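PDB 6JAV: group II chitinase from Ostrinia furnacalis, which probably hydrolyses chitin endolytically through this family 18 catalytic domain, one part of a much longer protein that probably also binds chitin. Local coordinates for residues A[127-130]-A[134-137]; A[7-12]-A[363-368]; A[292-297]-A[311-316]; A[110-115]-A[156-161]. All blocks are in the same frame, centred on the assembly; numbering follows the deposited sequence.

Contact 1: residues A[127-130]-A[134-137]; sequences WEYP and QVDC
The loop that follows barrel strand 122-126, on the ligand-binding side of the domain, doubles back here so that Gln134 and Val135 meet Glu128 and Tyr129. The backbone N of Gln134 donates to Glu128 O at 2.8 Å, coming in a little off the carbonyl plane. The bond is moderately bent, with an N-H...O angle of 147°. Next to it, the Val135 side chain runs alongside that of Tyr129, both pointing the same way. Val135 CG2 lies in the plane of the Tyr129 ring and meets its edge at CE2, 3.7 Å away. That ring uses a face as well: CB of Glu128 sits 3.7 Å above the centre of the Tyr129 ring, a fold-back within the segment made across the cis peptide that joins the two residues.

Glu128 ends the DxxDxDxE signature of glycosyl hydrolase family 18, whose last glutamate is the general acid in well-studied relatives, and a non-proline cis peptide just after it fits that setting. Its backbone N is bonded to Ser89 OG. Tyr129 is buried, packing also on Tyr181, Met196 and Val176; Val176 also touches Val135. Gln134 has an extended side chain and hands its amide NE2 to Trp86 O. Trp86 lines the pocket of the bound thienopyridine inhibitor, and the Val135 side chain lies about 4 Å from that ligand at the nearest atoms. Beyond Val135, the disulfide between Cys137 and Cys132 cross-links the loop within itself.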
loop_
_atom_site.group_PDB
_atom_site.type_symbol
_atom_site.label_atom_id
_atom_site.label_comp_id
_atom_site.label_asym_id
_atom_site.label_seq_id
_atom_site.Cartn_x
_atom_site.Cartn_y
_atom_site.Cartn_z
ATOM N N TRP A 127 -2.509 7.681 7.665
ATOM C CA TRP A 127 -3.877 8.063 8.018
ATOM C C TRP A 127 -4.719 8.009 6.741
ATOM O O TRP A 127 -4.408 8.689 5.751
ATOM C CB TRP A 127 -3.860 9.483 8.582
ATOM C CG TRP A 127 -5.235 10.045 8.922
ATOM C CD1 TRP A 127 -6.415 9.370 9.056
ATOM C CD2 TRP A 127 -5.513 11.414 9.210
ATOM N NE1 TRP A 127 -7.446 10.264 9.393
ATOM C CE2 TRP A 127 -6.904 11.522 9.475
ATOM C CE3 TRP A 127 -4.724 12.566 9.244
ATOM C CZ2 TRP A 127 -7.511 12.750 9.783
ATOM C CZ3 TRP A 127 -5.319 13.775 9.570
ATOM C CH2 TRP A 127 -6.702 13.858 9.823
ATOM N N GLU A 128 -5.795 7.212 6.752
ATOM C CA GLU A 128 -6.650 7.021 5.565
ATOM C C GLU A 128 -8.042 7.595 5.851
ATOM O O GLU A 128 -8.944 6.863 6.252
ATOM C CB GLU A 128 -6.698 5.515 5.189
ATOM C CG GLU A 128 -5.277 4.980 4.900
ATOM C CD GLU A 128 -5.213 3.565 4.353
ATOM O OE1 GLU A 128 -6.245 2.972 4.044
ATOM O OE2 GLU A 128 -4.071 3.064 4.199
ATOM N N TYR A 129 -8.250 8.904 5.651
ATOM C CA TYR A 129 -7.357 9.910 5.065
ATOM C C TYR A 129 -7.720 11.230 5.747
ATOM O O TYR A 129 -8.825 11.350 6.291
ATOM C CB TYR A 129 -7.641 10.072 3.554
ATOM C CG TYR A 129 -7.312 8.823 2.781
ATOM C CD1 TYR A 129 -5.985 8.518 2.460
ATOM C CD2 TYR A 129 -8.302 7.914 2.463
ATOM C CE1 TYR A 129 -5.657 7.357 1.812
ATOM C CE2 TYR A 129 -7.984 6.727 1.790
ATOM C CZ TYR A 129 -6.657 6.485 1.455
ATOM O OH TYR A 129 -6.290 5.330 0.795
ATOM N N PRO A 130 -6.816 12.210 5.732
ATOM C CA PRO A 130 -7.181 13.549 6.224
ATOM C C PRO A 130 -8.434 14.017 5.498
ATOM O O PRO A 130 -8.551 13.841 4.278
ATOM C CB PRO A 130 -5.964 14.413 5.848
ATOM C CG PRO A 130 -4.817 13.447 5.699
ATOM C CD PRO A 130 -5.445 12.155 5.183
ATOM N N GLN A 134 -11.712 7.269 6.043
ATOM C CA GLN A 134 -12.095 6.061 5.296
ATOM C C GLN A 134 -12.825 6.393 3.986
ATOM O O GLN A 134 -13.836 5.769 3.633
ATOM C CB GLN A 134 -12.864 5.068 6.170
ATOM C CG GLN A 134 -11.936 4.384 7.199
ATOM C CD GLN A 134 -12.622 3.271 7.966
ATOM O OE1 GLN A 134 -13.862 3.217 8.047
ATOM N NE2 GLN A 134 -11.826 2.366 8.539
ATOM N N VAL A 135 -12.295 7.381 3.261
ATOM C CA VAL A 135 -12.725 7.815 1.926
ATOM C C VAL A 135 -14.000 8.654 1.943
ATOM O O VAL A 135 -14.408 9.177 0.904
ATOM C CB VAL A 135 -12.755 6.683 0.865
ATOM C CG1 VAL A 135 -12.779 7.262 -0.557
ATOM C CG2 VAL A 135 -11.516 5.774 0.990
ATOM N N ASP A 136 -14.597 8.871 3.116
ATOM C CA ASP A 136 -15.862 9.623 3.176
ATOM C C ASP A 136 -15.549 11.097 3.444
ATOM O O ASP A 136 -15.345 11.501 4.588
ATOM C CB ASP A 136 -16.770 9.032 4.241
ATOM C CG ASP A 136 -18.171 9.629 4.217
ATOM O OD1 ASP A 136 -18.369 10.717 3.615
ATOM O OD2 ASP A 136 -19.057 9.005 4.822
ATOM N N CYS A 137 -15.563 11.904 2.385
ATOM C CA CYS A 137 -15.214 13.315 2.507
ATOM C C CYS A 137 -16.247 14.131 3.277
ATOM O O CYS A 137 -15.945 15.272 3.648
ATOM C CB CYS A 137 -14.932 13.909 1.127
ATOM S SG CYS A 137 -13.480 13.160 0.275
#

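Contact 2: residues A[7-12]-A[363-368]; sequences YKLVCY and PLLNAI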
loop_
_atom_site.group_PDB
_atom_site.type_symbol
_atom_site.label_atom_id
_atom_site.label_comp_id
_atom_site.label_asym_id
_atom_site.label_seq_id
_atom_site.Cartn_x
_atom_site.Cartn_y
_atom_site.Cartn_z
ATOM N N TYR A 7 16.610 3.577 -7.834
ATOM C CA TYR A 7 15.214 3.410 -7.453
ATOM C C TYR A 7 15.087 2.873 -6.035
ATOM O O TYR A 7 15.933 2.098 -5.571
ATOM C CB TYR A 7 14.504 2.451 -8.395
ATOM C CG TYR A 7 14.451 2.989 -9.800
ATOM C CD1 TYR A 7 13.691 4.121 -10.094
ATOM C CD2 TYR A 7 15.192 2.406 -10.820
ATOM C CE1 TYR A 7 13.656 4.650 -11.384
ATOM C CE2 TYR A 7 15.167 2.927 -12.111
ATOM C CZ TYR A 7 14.400 4.049 -12.372
ATOM O OH TYR A 7 14.367 4.578 -13.657
ATOM N N LYS A 8 14.002 3.267 -5.381
ATOM C CA LYS A 8 13.539 2.619 -4.166
ATOM C C LYS A 8 12.555 1.514 -4.515
ATOM O O LYS A 8 11.815 1.590 -5.510
ATOM C CB LYS A 8 12.781 3.625 -3.297
ATOM C CG LYS A 8 13.649 4.787 -2.763
ATOM C CD LYS A 8 12.824 5.712 -1.847
ATOM C CE LYS A 8 13.667 6.845 -1.271
ATOM N NZ LYS A 8 14.203 7.741 -2.341
ATOM N N LEU A 9 12.522 0.503 -3.656
ATOM C CA LEU A 9 11.475 -0.526 -3.676
ATOM C C LEU A 9 11.039 -0.640 -2.214
ATOM O O LEU A 9 11.760 -1.207 -1.379
ATOM C CB LEU A 9 11.981 -1.849 -4.263
ATOM C CG LEU A 9 10.912 -2.740 -4.912
ATOM C CD1 LEU A 9 11.508 -4.006 -5.573
ATOM C CD2 LEU A 9 9.787 -3.095 -3.986
ATOM N N VAL A 10 9.899 -0.023 -1.900
ATOM C CA VAL A 10 9.409 0.100 -0.535
ATOM C C VAL A 10 8.444 -1.051 -0.284
ATOM O O VAL A 10 7.408 -1.168 -0.954
ATOM C CB VAL A 10 8.716 1.459 -0.325
ATOM C CG1 VAL A 10 8.162 1.580 1.075
ATOM C CG2 VAL A 10 9.679 2.635 -0.608
ATOM N N CYS A 11 8.784 -1.921 0.666
ATOM C CA CYS A 11 8.004 -3.128 0.934
ATOM C C CYS A 11 7.282 -2.976 2.259
ATOM O O CYS A 11 7.932 -2.755 3.290
ATOM C CB CYS A 11 8.929 -4.329 1.079
ATOM S SG CYS A 11 9.867 -4.745 -0.402
ATOM N N TYR A 12 5.958 -3.137 2.256
ATOM C CA TYR A 12 5.219 -3.165 3.515
ATOM C C TYR A 12 5.231 -4.562 4.123
ATOM O O TYR A 12 4.966 -5.561 3.442
ATOM C CB TYR A 12 3.772 -2.654 3.348
ATOM C CG TYR A 12 3.675 -1.140 3.331
ATOM C CD1 TYR A 12 3.847 -0.429 2.135
ATOM C CD2 TYR A 12 3.473 -0.433 4.504
ATOM C CE1 TYR A 12 3.827 0.973 2.115
ATOM C CE2 TYR A 12 3.441 0.963 4.493
ATOM C CZ TYR A 12 3.629 1.638 3.298
ATOM O OH TYR A 12 3.573 3.027 3.274
ATOM N N PRO A 363 7.151 -14.304 -7.056
ATOM C CA PRO A 363 7.132 -13.990 -8.499
ATOM C C PRO A 363 6.834 -12.528 -8.805
ATOM O O PRO A 363 7.441 -11.942 -9.712
ATOM C CB PRO A 363 6.048 -14.945 -9.041
ATOM C CG PRO A 363 5.134 -15.183 -7.862
ATOM C CD PRO A 363 6.071 -15.231 -6.673
ATOM N N LEU A 364 5.889 -11.918 -8.090
ATOM C CA LEU A 364 5.572 -10.524 -8.392
ATOM C C LEU A 364 6.702 -9.596 -7.973
ATOM O O LEU A 364 7.119 -8.706 -8.738
ATOM C CB LEU A 364 4.261 -10.117 -7.720
ATOM C CG LEU A 364 2.992 -10.896 -8.121
ATOM C CD1 LEU A 364 1.728 -10.267 -7.498
ATOM C CD2 LEU A 364 2.829 -11.031 -9.623
ATOM N N LEU A 365 7.206 -9.774 -6.759
ATOM C CA LEU A 365 8.252 -8.891 -6.265
ATOM C C LEU A 365 9.549 -9.070 -7.042
ATOM O O LEU A 365 10.232 -8.083 -7.353
ATOM C CB LEU A 365 8.427 -9.113 -4.763
ATOM C CG LEU A 365 9.349 -8.159 -4.014
ATOM C CD1 LEU A 365 9.021 -6.673 -4.311
ATOM C CD2 LEU A 365 9.241 -8.469 -2.519
ATOM N N ASN A 366 9.898 -10.305 -7.400
ATOM C CA ASN A 366 11.062 -10.494 -8.271
ATOM C C ASN A 366 10.871 -9.843 -9.638
ATOM O O ASN A 366 11.839 -9.350 -10.227
ATOM C CB ASN A 366 11.404 -11.975 -8.423
ATOM C CG ASN A 366 12.367 -12.438 -7.374
ATOM O OD1 ASN A 366 13.535 -12.023 -7.361
ATOM N ND2 ASN A 366 11.899 -13.305 -6.472
ATOM N N ALA A 367 9.654 -9.871 -10.177
ATOM C CA ALA A 367 9.412 -9.197 -11.459
ATOM C C ALA A 367 9.669 -7.697 -11.334
ATOM O O ALA A 367 10.263 -7.082 -12.232
ATOM C CB ALA A 367 7.982 -9.462 -11.941
ATOM N N ILE A 368 9.244 -7.094 -10.222
ATOM C CA ILE A 368 9.509 -5.674 -9.998
ATOM C C ILE A 368 11.005 -5.410 -9.936
ATOM O O ILE A 368 11.516 -4.487 -10.588
ATOM C CB ILE A 368 8.806 -5.182 -8.718
ATOM C CG1 ILE A 368 7.287 -5.289 -8.830
ATOM C CG2 ILE A 368 9.237 -3.722 -8.407
ATOM C CD1 ILE A 368 6.545 -5.068 -7.514
#
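Leu9, on the first strand of the barrel, sets CD1 against both Leu365 and Ile368 of the C-terminal helix, and CD2 against Leu365. Leu9 CD1 meets Ile368 CG2 at 3.6 Å, while Leu9 CD2 reaches Leu365 CD1 at 3.7 Å. The same Leu365 methyl also lies 3.9 Å from Leu9 CD1, so it touches both prongs of the fork. Leu365 and Ile368 lie about one helical turn apart; Ile368 points at the strand, and the Leu365 side chain brings its methyls over to it. In Ile368 it is the CG2 branch that does the touching, placed opposite the backbone N while CG1 (chi1 -63°) lies beside that N. All of these side chains are buried, and no hydrogen bond joins the segments.

Packing slackens toward Cys11. Its SG stands 4.3 Å from Leu365 CD2, a marginal touch, and is engaged in a disulfide with Cys36. On the outer flank of the helix, Asn366 turns away from the strand and is partly exposed; its ND2 donates back to His362 O.

Strand 8-12 and helix 363-368 run nearly antiparallel, at 162°, with their axes 11.1 Å apart, a spacing spanned by side chains alone. This is the closure of the (beta/alpha)8 barrel, where the last helix returns over the seam between strand 8-14 and its parallel neighbour 342-346. Leu365 and Ile368 both also pack on Ile345 of that neighbouring strand, and Ile368 continues onto Ile328 and Val332 of helix 325-337.

Contact 3: residues A[292-297]-A[311-316]; sequences DRIRNS and PYAYKG
Two kinds of interaction, one polar and one apolar, hold the end of helix 287-296 to strand 312-315. The polar one is made by Lys315, whose chain is fully extended with CG opposite the backbone N (chi1 -176°), a shape that carries its ammonium across to the helix terminus. Lys315 NZ donates to Ser297 O at 2.8 Å, with a C=O...N angle of 147° and an approach tilted 26° from the carbonyl plane. Ser297 is the first residue to leave helical geometry, its own N still bonded to Arg293 O at 3.0 Å; a positive charge here probably interacts favourably with the helix C-terminus. Lys315 itself is exposed.

The apolar part is slighter. Ala313 CB lies 4.1 Å from both CG1 and CD1 of Ile294, lodging against the outer branch of that side chain, which also packs on Val301 and Phe322.

Strand alternation sorts these roles. Ala313 and Lys315 face the helix, whereas Tyr312 and Tyr314 turn to the other face, stacked with Trp319 and His263. One helix against a small antiparallel sheet, 300-302, 312-315 and 318-321, is consistent with the alpha+beta insertion domain that many family 18 chitinases carry in the barrel.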
loop_
_atom_site.group_PDB
_atom_site.type_symbol
_atom_site.label_atom_id
_atom_site.label_comp_id
_atom_site.label_asym_id
_atom_site.label_seq_id
_atom_site.Cartn_x
_atom_site.Cartn_y
_atom_site.Cartn_z
ATOM N N ASP A 292 -3.228 -20.112 -7.205
ATOM C CA ASP A 292 -3.641 -21.496 -6.984
ATOM C C ASP A 292 -5.006 -21.769 -7.604
ATOM O O ASP A 292 -5.237 -22.852 -8.165
ATOM C CB ASP A 292 -3.687 -21.796 -5.486
ATOM C CG ASP A 292 -4.065 -23.263 -5.202
ATOM O OD1 ASP A 292 -3.351 -24.135 -5.704
ATOM O OD2 ASP A 292 -5.056 -23.512 -4.490
ATOM N N ARG A 293 -5.936 -20.819 -7.501
ATOM C CA ARG A 293 -7.243 -20.995 -8.136
ATOM C C ARG A 293 -7.102 -21.162 -9.645
ATOM O O ARG A 293 -7.776 -22.003 -10.254
ATOM C CB ARG A 293 -8.138 -19.806 -7.816
ATOM C CG ARG A 293 -8.754 -19.916 -6.439
ATOM C CD ARG A 293 -9.073 -18.557 -5.819
ATOM N NE ARG A 293 -9.801 -18.694 -4.554
ATOM C CZ ARG A 293 -9.263 -19.095 -3.397
ATOM N NH1 ARG A 293 -7.972 -19.402 -3.291
ATOM N NH2 ARG A 293 -10.038 -19.171 -2.314
ATOM N N ILE A 294 -6.211 -20.391 -10.261
ATOM C CA ILE A 294 -5.985 -20.487 -11.698
ATOM C C ILE A 294 -5.275 -21.793 -12.047
ATOM O O ILE A 294 -5.666 -22.504 -12.983
ATOM C CB ILE A 294 -5.199 -19.254 -12.175
ATOM C CG1 ILE A 294 -6.063 -17.994 -11.991
ATOM C CG2 ILE A 294 -4.736 -19.430 -13.614
ATOM C CD1 ILE A 294 -5.281 -16.676 -12.084
ATOM N N ARG A 295 -4.212 -22.129 -11.311
ATOM C CA ARG A 295 -3.398 -23.290 -11.665
ATOM C C ARG A 295 -4.136 -24.605 -11.396
ATOM O O ARG A 295 -4.052 -25.547 -12.204
ATOM C CB ARG A 295 -2.072 -23.242 -10.900
ATOM C CG ARG A 295 -1.174 -24.451 -11.091
ATOM C CD ARG A 295 0.154 -24.325 -10.288
ATOM N NE ARG A 295 0.880 -25.600 -10.285
ATOM C CZ ARG A 295 1.084 -26.389 -9.222
ATOM N NH1 ARG A 295 0.662 -26.049 -7.990
ATOM N NH2 ARG A 295 1.746 -27.538 -9.395
ATOM N N ASN A 296 -4.868 -24.696 -10.283
ATOM C CA ASN A 296 -5.358 -25.983 -9.801
ATOM C C ASN A 296 -6.872 -26.095 -9.686
ATOM O O ASN A 296 -7.374 -27.205 -9.469
ATOM C CB ASN A 296 -4.720 -26.315 -8.444
ATOM C CG ASN A 296 -3.219 -26.463 -8.540
ATOM O OD1 ASN A 296 -2.461 -25.852 -7.784
ATOM N ND2 ASN A 296 -2.785 -27.268 -9.486
ATOM N N SER A 297 -7.615 -24.999 -9.805
ATOM C CA SER A 297 -9.067 -25.024 -9.706
ATOM C C SER A 297 -9.763 -24.553 -10.975
ATOM O O SER A 297 -10.974 -24.320 -10.944
ATOM C CB SER A 297 -9.564 -24.244 -8.490
ATOM O OG SER A 297 -9.066 -24.840 -7.303
ATOM N N PRO A 311 -4.930 -8.780 -15.293
ATOM C CA PRO A 311 -5.985 -9.764 -15.572
ATOM C C PRO A 311 -7.129 -9.708 -14.577
ATOM O O PRO A 311 -7.059 -9.134 -13.485
ATOM C CB PRO A 311 -5.270 -11.111 -15.454
ATOM C CG PRO A 311 -4.063 -10.807 -14.621
ATOM C CD PRO A 311 -3.669 -9.399 -14.862
ATOM N N TYR A 312 -8.217 -10.377 -14.962
ATOM C CA TYR A 312 -9.183 -10.857 -13.985
ATOM C C TYR A 312 -9.395 -12.347 -14.218
ATOM O O TYR A 312 -9.016 -12.887 -15.257
ATOM C CB TYR A 312 -10.498 -10.070 -13.989
ATOM C CG TYR A 312 -11.284 -10.124 -15.287
ATOM C CD1 TYR A 312 -12.191 -11.151 -15.517
ATOM C CD2 TYR A 312 -11.146 -9.127 -16.251
ATOM C CE1 TYR A 312 -12.938 -11.190 -16.692
ATOM C CE2 TYR A 312 -11.901 -9.166 -17.441
ATOM C CZ TYR A 312 -12.777 -10.196 -17.636
ATOM O OH TYR A 312 -13.526 -10.261 -18.802
ATOM N N ALA A 313 -9.939 -13.012 -13.212
ATOM C CA ALA A 313 -10.177 -14.456 -13.298
ATOM C C ALA A 313 -11.505 -14.796 -12.643
ATOM O O ALA A 313 -11.933 -14.140 -11.691
ATOM C CB ALA A 313 -9.034 -15.247 -12.640
ATOM N N TYR A 314 -12.164 -15.862 -13.132
ATOM C CA TYR A 314 -13.487 -16.157 -12.597
ATOM C C TYR A 314 -13.781 -17.649 -12.647
ATOM O O TYR A 314 -13.191 -18.397 -13.428
ATOM C CB TYR A 314 -14.599 -15.370 -13.317
ATOM C CG TYR A 314 -14.710 -15.722 -14.789
ATOM C CD1 TYR A 314 -13.928 -15.084 -15.750
ATOM C CD2 TYR A 314 -15.573 -16.734 -15.209
ATOM C CE1 TYR A 314 -14.010 -15.426 -17.091
ATOM C CE2 TYR A 314 -15.668 -17.072 -16.536
ATOM C CZ TYR A 314 -14.889 -16.427 -17.472
ATOM O OH TYR A 314 -14.994 -16.791 -18.797
ATOM N N LYS A 315 -14.690 -18.062 -11.769
ATOM C CA LYS A 315 -15.236 -19.416 -11.804
ATOM C C LYS A 315 -16.572 -19.383 -11.088
ATOM O O LYS A 315 -16.671 -18.880 -9.965
ATOM C CB LYS A 315 -14.293 -20.421 -11.141
ATOM C CG LYS A 315 -14.831 -21.854 -11.262
ATOM C CD LYS A 315 -13.868 -22.865 -10.738
ATOM C CE LYS A 315 -14.391 -24.275 -10.994
ATOM N NZ LYS A 315 -13.558 -25.280 -10.268
ATOM N N GLY A 316 -17.605 -19.897 -11.747
ATOM C CA GLY A 316 -18.922 -19.847 -11.137
ATOM C C GLY A 316 -19.319 -18.406 -10.915
ATOM O O GLY A 316 -19.201 -17.565 -11.810
#

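Contact 4: residues A[110-115]-A[156-161]; sequences HAVAFL and SAVLKP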
loop_
_atom_site.group_PDB
_atom_site.type_symbol
_atom_site.label_atom_id
_atom_site.label_comp_id
_atom_site.label_asym_id
_atom_site.label_seq_id
_atom_site.Cartn_x
_atom_site.Cartn_y
_atom_site.Cartn_z
ATOM N N HIS A 110 7.118 12.390 21.747
ATOM C CA HIS A 110 7.004 10.994 22.152
ATOM C C HIS A 110 7.244 10.060 20.967
ATOM O O HIS A 110 7.868 9.003 21.123
ATOM C CB HIS A 110 5.639 10.751 22.771
ATOM C CG HIS A 110 5.367 9.305 23.031
ATOM N ND1 HIS A 110 4.942 8.440 22.042
ATOM C CD2 HIS A 110 5.492 8.562 24.159
ATOM C CE1 HIS A 110 4.796 7.230 22.556
ATOM N NE2 HIS A 110 5.134 7.276 23.835
ATOM N N ALA A 111 6.745 10.425 19.779
ATOM C CA ALA A 111 6.899 9.554 18.611
ATOM C C ALA A 111 8.365 9.358 18.262
ATOM O O ALA A 111 8.793 8.233 17.973
ATOM C CB ALA A 111 6.123 10.125 17.416
ATOM N N VAL A 112 9.157 10.427 18.291
ATOM C CA VAL A 112 10.572 10.289 17.967
ATOM C C VAL A 112 11.284 9.420 18.999
ATOM O O VAL A 112 12.098 8.551 18.642
ATOM C CB VAL A 112 11.213 11.669 17.766
ATOM C CG1 VAL A 112 12.661 11.501 17.342
ATOM C CG2 VAL A 112 10.430 12.418 16.694
ATOM N N ALA A 113 10.939 9.584 20.282
ATOM C CA ALA A 113 11.525 8.724 21.319
ATOM C C ALA A 113 11.157 7.261 21.095
ATOM O O ALA A 113 11.987 6.365 21.295
ATOM C CB ALA A 113 11.056 9.188 22.699
ATOM N N PHE A 114 9.922 7.011 20.658
ATOM C CA PHE A 114 9.461 5.654 20.367
ATOM C C PHE A 114 10.296 5.034 19.251
ATOM O O PHE A 114 10.794 3.907 19.383
ATOM C CB PHE A 114 7.982 5.747 19.971
ATOM C CG PHE A 114 7.240 4.430 19.928
ATOM C CD1 PHE A 114 7.337 3.593 18.826
ATOM C CD2 PHE A 114 6.392 4.061 20.963
ATOM C CE1 PHE A 114 6.609 2.390 18.769
ATOM C CE2 PHE A 114 5.681 2.861 20.914
ATOM C CZ PHE A 114 5.783 2.031 19.805
ATOM N N LEU A 115 10.470 5.762 18.143
ATOM C CA LEU A 115 11.289 5.270 17.037
ATOM C C LEU A 115 12.703 4.952 17.497
ATOM O O LEU A 115 13.259 3.904 17.147
ATOM C CB LEU A 115 11.364 6.314 15.928
ATOM C CG LEU A 115 10.065 6.687 15.237
ATOM C CD1 LEU A 115 10.347 7.769 14.234
ATOM C CD2 LEU A 115 9.377 5.464 14.560
ATOM N N SER A 156 8.883 16.543 10.783
ATOM C CA SER A 156 10.101 16.778 10.008
ATOM C C SER A 156 11.127 17.560 10.823
ATOM O O SER A 156 12.328 17.246 10.810
ATOM C CB SER A 156 9.744 17.534 8.745
ATOM O OG SER A 156 10.929 17.718 7.971
ATOM N N ALA A 157 10.665 18.559 11.568
ATOM C CA ALA A 157 11.582 19.429 12.298
ATOM C C ALA A 157 12.344 18.688 13.385
ATOM O O ALA A 157 13.456 19.101 13.744
ATOM C CB ALA A 157 10.790 20.604 12.885
ATOM N N VAL A 158 11.784 17.607 13.921
ATOM C CA VAL A 158 12.489 16.783 14.896
ATOM C C VAL A 158 13.238 15.631 14.237
ATOM O O VAL A 158 14.360 15.299 14.634
ATOM C CB VAL A 158 11.516 16.283 15.973
ATOM C CG1 VAL A 158 12.260 15.393 16.957
ATOM C CG2 VAL A 158 10.867 17.466 16.699
ATOM N N LEU A 159 12.643 14.993 13.229
ATOM C CA LEU A 159 13.258 13.801 12.652
ATOM C C LEU A 159 14.459 14.143 11.781
ATOM O O LEU A 159 15.470 13.428 11.810
ATOM C CB LEU A 159 12.226 13.042 11.807
ATOM C CG LEU A 159 11.097 12.399 12.594
ATOM C CD1 LEU A 159 9.978 12.026 11.612
ATOM C CD2 LEU A 159 11.590 11.174 13.324
ATOM N N LYS A 160 14.347 15.186 10.960
ATOM C CA LYS A 160 15.396 15.455 9.977
ATOM C C LYS A 160 16.748 15.761 10.621
ATOM O O LYS A 160 17.757 15.187 10.171
ATOM C CB LYS A 160 14.913 16.510 8.971
ATOM C CG LYS A 160 15.888 16.815 7.842
ATOM C CD LYS A 160 15.176 17.429 6.655
ATOM C CE LYS A 160 14.860 16.338 5.658
ATOM N NZ LYS A 160 15.185 16.751 4.271
ATOM N N PRO A 161 16.844 16.580 11.673
ATOM C CA PRO A 161 18.150 16.775 12.336
ATOM C C PRO A 161 18.761 15.507 12.913
ATOM O O PRO A 161 19.991 15.415 12.992
ATOM C CB PRO A 161 17.842 17.808 13.432
ATOM C CG PRO A 161 16.655 18.556 12.912
ATOM C CD PRO A 161 15.824 17.519 12.181
#
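Val112 and Val158 make the closest approach between the two segments, with Val112 CG2 3.5 Å from Val158 CG1. The other Val112 methyl, CG1, is also within contact of Val158 CG1, at 3.9 Å, so a single methyl of Val158 bears on both prongs of its partner. In Val158 that methyl is the branch set opposite the backbone N (chi1 178°), which is how it projects across to the facing helix.

Leu159 supplies the second half of the first shell. Leu159 CD2 rests 3.8 Å from Val112 CG2, the two side chains sliding past one another in opposite directions, and 3.7 Å from Leu115 CD1, where the side chains meet at about a right angle. One leucine methyl thus touches both Val112 and Leu115, which lie a turn apart. No hydrogen bond joins the two segments.

Helices 101-118 and 143-159 follow the third and fourth strands of the (beta/alpha)8 barrel, so this is lateral packing between neighbours in its outer helical layer.

In the next shell, Val158 extends along the partner helix to Val108 and Gln109, and Val112 reaches Lys162 just past the second segment. On the inward side Leu115 packs on Leu81 of barrel strand 78-84 and also touches Phe120, while Leu159 leans on Leu164.

Contacts 2 and 4 belong to the barrel scaffold and are buried, wholly apolar and without hydrogen bonds across their segments; the first sets a helix on a strand, the second two helices side by side. Contacts 1 and 3 are only partly buried, each combining one hydrogen bond to a backbone carbonyl with a small apolar touch. Contact 1, beside the inhibitor pocket, uses a backbone donor; its loop leads into helix 143-159, whose far end is packed in contact 4. Contact 3, whose donor is a lysine side chain, lies in what is probably the inserted alpha+beta domain. Contacts 3 and 4 lie on opposite sides of the chain's centre, their own centres about 46 Å apart.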